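Local atomic coordinates of rhamnosidase B (Bacillus sp., PDB entry 2OKX), a protein that hydrolyses terminal alpha-L-rhamnose residues from rhamnosides, as a glycoside hydrolase of family 78 built round an alpha barrel. Residues D688-G693 with I749-A754; V625-T630 with L674-W679. All blocks are in the same frame, centred on the assembly; numbering follows the deposited sequence.

In the fold
Both contacts belong to the six-hairpin glycosidase region, and both draw on the long loop between helix 647-665 and strand 694-695: interaction 2 uses its 674-679 part, interaction 1 its later 688-693 part. Their centres lie 12 Å apart, and they meet where N691 O approaches G678 N at 3.1 Å, a probable hydrogen bond. Interaction 2 is the more buried, an apolar contact of isoleucine, proline, methionine and tryptophan with one bridging water and no direct hydrogen bond. Interaction 1, farther from the centre of the chain and partly buried, is polar instead, with carboxylates and a histidine tying the loop to the end of strand 747-752.

Interaction 1: D688-G693 with I749-A754; sequences DQPNEG and IDCIHA
D688 and H753 reach toward each other tip to tip, with carboxylate and imidazole planes 49° apart. CG of D688 lies anti to its backbone N (chi1 -163°), and OD2 takes a weak hydrogen bond from H753 NE2 at 2.8 Å; its stronger partner is the hydroxyl of S759. The backbone N of D688 gives a straighter bond to D750 OD2, also 2.8 Å, which it meets on the anti side and out of the carboxylate plane. The other oxygen of D750, OD1, is gripped by S763 and T766, fixing the rotation of that carboxylate.

At its other nitrogen, H753 faces E692, whose extended chain brings OE2 to the ring edge, with the carboxylate steeply turned against the imidazole. ND1 and the backbone N of A754 both bond to OE2, although the placing of that oxygen is less certain. C751 SG sits over one face of the imidazole, offset toward the rim, and touches P690 CD at 3.4 Å.

Strand 747-752 is the middle one of a small antiparallel sheet. Strand 694-695, which the 688-693 loop leads into, pairs with it on one flank through I752 and I694, while strand 741-742 takes the other.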
# COMPACT_ATOMS: atom_id res chain seq x y z
N ASP A 688 5.72 18.31 -18.06
CA ASP A 688 7.07 18.12 -18.57
C ASP A 688 7.99 18.14 -17.36
O ASP A 688 8.61 19.16 -17.04
CB ASP A 688 7.42 19.22 -19.58
CG ASP A 688 8.63 18.86 -20.43
OD1 ASP A 688 8.94 17.66 -20.56
OD2 ASP A 688 9.26 19.79 -20.99
N GLN A 689 8.07 17.01 -16.68
CA GLN A 689 8.88 16.86 -15.48
C GLN A 689 9.88 15.73 -15.69
O GLN A 689 9.80 14.67 -15.06
CB GLN A 689 7.96 16.57 -14.28
CG GLN A 689 7.09 15.33 -14.45
CD GLN A 689 5.94 15.26 -13.45
OE1 GLN A 689 6.06 15.70 -12.31
NE2 GLN A 689 4.83 14.68 -13.88
N PRO A 690 10.86 15.94 -16.59
CA PRO A 690 11.88 14.92 -16.89
C PRO A 690 12.81 14.65 -15.71
O PRO A 690 13.02 15.52 -14.86
CB PRO A 690 12.61 15.53 -18.08
CG PRO A 690 12.59 16.99 -17.75
CD PRO A 690 11.15 17.20 -17.30
N ASN A 691 13.37 13.45 -15.67
CA ASN A 691 14.30 13.09 -14.61
C ASN A 691 15.59 13.85 -14.91
O ASN A 691 16.59 13.70 -14.22
CB ASN A 691 14.58 11.58 -14.65
CG ASN A 691 13.33 10.75 -14.52
OD1 ASN A 691 12.64 10.79 -13.50
ND2 ASN A 691 13.01 9.99 -15.56
N GLU A 692 15.52 14.68 -15.94
CA GLU A 692 16.64 15.49 -16.42
C GLU A 692 17.20 16.56 -15.50
O GLU A 692 17.91 16.27 -14.55
CB GLU A 692 16.28 16.13 -17.76
CG GLU A 692 16.08 15.13 -18.89
CD GLU A 692 15.74 15.81 -20.20
OE1 GLU A 692 15.54 15.10 -21.21
OE2 GLU A 692 15.68 17.06 -20.22
N GLY A 693 16.87 17.82 -15.79
CA GLY A 693 17.42 18.91 -15.01
C GLY A 693 16.56 19.75 -14.10
O GLY A 693 16.21 19.34 -12.99
N ILE A 749 7.14 28.02 -16.97
CA ILE A 749 7.35 26.85 -17.82
C ILE A 749 7.54 25.63 -16.92
O ILE A 749 8.03 25.75 -15.80
CB ILE A 749 8.59 27.02 -18.71
CG1 ILE A 749 9.85 27.13 -17.84
CG2 ILE A 749 8.44 28.26 -19.58
CD1 ILE A 749 11.14 27.20 -18.64
N ASP A 750 7.14 24.46 -17.41
CA ASP A 750 7.28 23.24 -16.63
C ASP A 750 8.71 22.92 -16.25
O ASP A 750 8.97 22.47 -15.13
CB ASP A 750 6.68 22.05 -17.38
CG ASP A 750 5.22 21.82 -17.03
OD1 ASP A 750 4.67 22.61 -16.23
OD2 ASP A 750 4.64 20.85 -17.55
N CYS A 751 9.65 23.16 -17.16
CA CYS A 751 11.05 22.86 -16.85
C CYS A 751 12.04 23.35 -17.90
O CYS A 751 11.69 23.97 -18.90
CB CYS A 751 11.23 21.35 -16.73
SG CYS A 751 11.14 20.49 -18.33
N ILE A 752 13.31 23.06 -17.61
CA ILE A 752 14.43 23.36 -18.49
C ILE A 752 15.14 22.01 -18.58
O ILE A 752 15.66 21.50 -17.58
CB ILE A 752 15.40 24.40 -17.88
CG1 ILE A 752 14.73 25.77 -17.82
CG2 ILE A 752 16.67 24.47 -18.72
CD1 ILE A 752 15.63 26.87 -17.28
N HIS A 753 15.15 21.44 -19.77
CA HIS A 753 15.78 20.14 -19.99
C HIS A 753 17.29 20.15 -19.78
O HIS A 753 17.90 21.20 -19.66
CB HIS A 753 15.43 19.66 -21.40
CG HIS A 753 13.98 19.35 -21.58
ND1 HIS A 753 13.40 18.17 -21.17
CD2 HIS A 753 12.97 20.10 -22.09
CE1 HIS A 753 12.11 18.20 -21.41
NE2 HIS A 753 11.82 19.36 -21.97
N ALA A 754 17.86 18.95 -19.73
CA ALA A 754 19.29 18.79 -19.52
C ALA A 754 20.13 19.54 -20.56
O ALA A 754 21.16 20.13 -20.23
CB ALA A 754 19.65 17.31 -19.53

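Interaction 2: V625-T630 with L674-W679; sequences VIPNWT and LNMAGW
I626 lays the end of its side chain over one face of the W679 indole, and this crossing carries the contact. CD1 stands 3.7 Å from the centroid of the six-membered ring and 20° off its normal, a CH-pi contact over the face. CG1 stands on the same side of the indole but beyond the rim, 3.5 Å from W679 CE3, so CD1 lies over the six-membered ring and CG1 off its CE3 corner. The pose comes from both partners: in W679, CG is anti to the backbone N (chi1 -163°), while in I626, CG1 is anti to the carbonyl carbon, with CD1 extended beyond it. The other branch of I626 turns to W629, with CG2 over one face of that indole, and the isoleucine thus bridges two tryptophans. An alanine at W679 would probably leave I626 CG1 and CD1 without their aromatic partner and free the end of that side chain to turn.

Beside this pair, P627 places CD 3.4 Å from W679 O. Its CG meets M676 SD at 4.0 Å, the two side chains sliding past each other in opposite directions and the methionine bent at chi3. One water lies between the backbones, 2.6 Å from V625 O, and accepts a hydrogen bond from W679 N at 2.9 Å.

I626 is the N-cap residue of helix 627-644, its carbonyl taking the bond from T630 N, and P627 opens the first turn. The loop 674-679 therefore packs against the N-terminal end of a helix in the alpha-barrel domain of this family 78 enzyme. Glycerol, probably from the crystallisation liquor, comes within about 3 Å of the W679 side chain (nearest atoms), and W629 NE1 makes a weak hydrogen bond to glycerol as well, consistent with the indoles lining a pocket.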
# COMPACT_ATOMS: atom_id res chain seq x y z
N VAL A 625 14.11 8.40 -4.26
CA VAL A 625 13.92 9.76 -3.78
C VAL A 625 13.06 10.60 -4.70
O VAL A 625 13.20 10.56 -5.92
CB VAL A 625 15.28 10.50 -3.62
CG1 VAL A 625 15.03 11.99 -3.33
CG2 VAL A 625 16.10 9.89 -2.50
N ILE A 626 12.15 11.36 -4.09
CA ILE A 626 11.29 12.28 -4.81
C ILE A 626 11.43 13.57 -4.01
O ILE A 626 10.93 13.67 -2.88
CB ILE A 626 9.82 11.84 -4.83
CG1 ILE A 626 9.67 10.52 -5.60
CG2 ILE A 626 8.97 12.92 -5.49
CD1 ILE A 626 8.24 10.01 -5.69
N PRO A 627 12.13 14.58 -4.56
CA PRO A 627 12.32 15.85 -3.86
C PRO A 627 11.06 16.39 -3.19
O PRO A 627 11.07 16.69 -1.99
CB PRO A 627 12.83 16.77 -4.97
CG PRO A 627 13.65 15.82 -5.81
CD PRO A 627 12.75 14.60 -5.90
N ASN A 628 9.97 16.53 -3.94
CA ASN A 628 8.73 17.04 -3.39
C ASN A 628 8.22 16.24 -2.18
O ASN A 628 7.66 16.82 -1.25
CB ASN A 628 7.65 17.10 -4.47
CG ASN A 628 7.86 18.25 -5.45
OD1 ASN A 628 7.35 18.24 -6.57
ND2 ASN A 628 8.61 19.26 -5.01
N TRP A 629 8.41 14.93 -2.19
CA TRP A 629 7.96 14.12 -1.06
C TRP A 629 8.71 14.53 0.19
O TRP A 629 8.12 14.65 1.27
CB TRP A 629 8.16 12.62 -1.32
CG TRP A 629 7.04 11.94 -2.11
CD1 TRP A 629 6.67 10.63 -2.01
CD2 TRP A 629 6.23 12.51 -3.14
NE1 TRP A 629 5.68 10.34 -2.92
CE2 TRP A 629 5.39 11.48 -3.63
CE3 TRP A 629 6.12 13.79 -3.71
CZ2 TRP A 629 4.46 11.69 -4.65
CZ3 TRP A 629 5.19 14.00 -4.73
CH2 TRP A 629 4.37 12.95 -5.19
N THR A 630 10.02 14.75 0.07
CA THR A 630 10.79 15.15 1.23
C THR A 630 10.37 16.56 1.65
O THR A 630 10.31 16.86 2.84
CB THR A 630 12.30 15.09 0.93
OG1 THR A 630 12.69 13.73 0.71
CG2 THR A 630 13.10 15.64 2.11
N LEU A 674 17.52 24.64 -8.80
CA LEU A 674 17.68 23.25 -8.40
C LEU A 674 17.78 22.39 -9.65
O LEU A 674 16.83 22.32 -10.44
CB LEU A 674 16.48 22.80 -7.55
CG LEU A 674 16.53 21.36 -7.04
CD1 LEU A 674 17.73 21.19 -6.11
CD2 LEU A 674 15.23 21.03 -6.30
N ASN A 675 18.92 21.73 -9.83
CA ASN A 675 19.12 20.87 -10.99
C ASN A 675 19.44 19.47 -10.49
O ASN A 675 20.45 19.27 -9.80
CB ASN A 675 20.29 21.39 -11.84
CG ASN A 675 20.31 20.79 -13.23
OD1 ASN A 675 19.99 19.62 -13.41
ND2 ASN A 675 20.69 21.59 -14.22
N MET A 676 18.60 18.50 -10.83
CA MET A 676 18.83 17.14 -10.35
C MET A 676 18.53 16.04 -11.35
O MET A 676 17.67 16.16 -12.21
CB MET A 676 18.00 16.88 -9.10
CG MET A 676 18.34 17.76 -7.92
SD MET A 676 17.25 17.42 -6.54
CE MET A 676 18.13 16.08 -5.75
N ALA A 677 19.27 14.94 -11.21
CA ALA A 677 19.09 13.77 -12.06
C ALA A 677 18.37 12.76 -11.17
O ALA A 677 19.00 12.06 -10.39
CB ALA A 677 20.44 13.22 -12.50
N GLY A 678 17.05 12.71 -11.28
CA GLY A 678 16.28 11.78 -10.47
C GLY A 678 14.80 11.81 -10.77
O GLY A 678 14.38 12.35 -11.79
N TRP A 679 14.00 11.22 -9.88
CA TRP A 679 12.56 11.17 -10.07
C TRP A 679 11.97 12.50 -9.60
O TRP A 679 11.67 12.67 -8.42
CB TRP A 679 11.99 10.00 -9.25
CG TRP A 679 10.61 9.56 -9.64
CD1 TRP A 679 9.87 9.99 -10.71
CD2 TRP A 679 9.80 8.60 -8.95
NE1 TRP A 679 8.66 9.35 -10.73
CE2 TRP A 679 8.59 8.49 -9.66
CE3 TRP A 679 9.99 7.82 -7.80
CZ2 TRP A 679 7.56 7.63 -9.26
CZ3 TRP A 679 8.97 6.96 -7.40
CH2 TRP A 679 7.77 6.87 -8.13
O HOH W 1 15.29 10.33 -7.47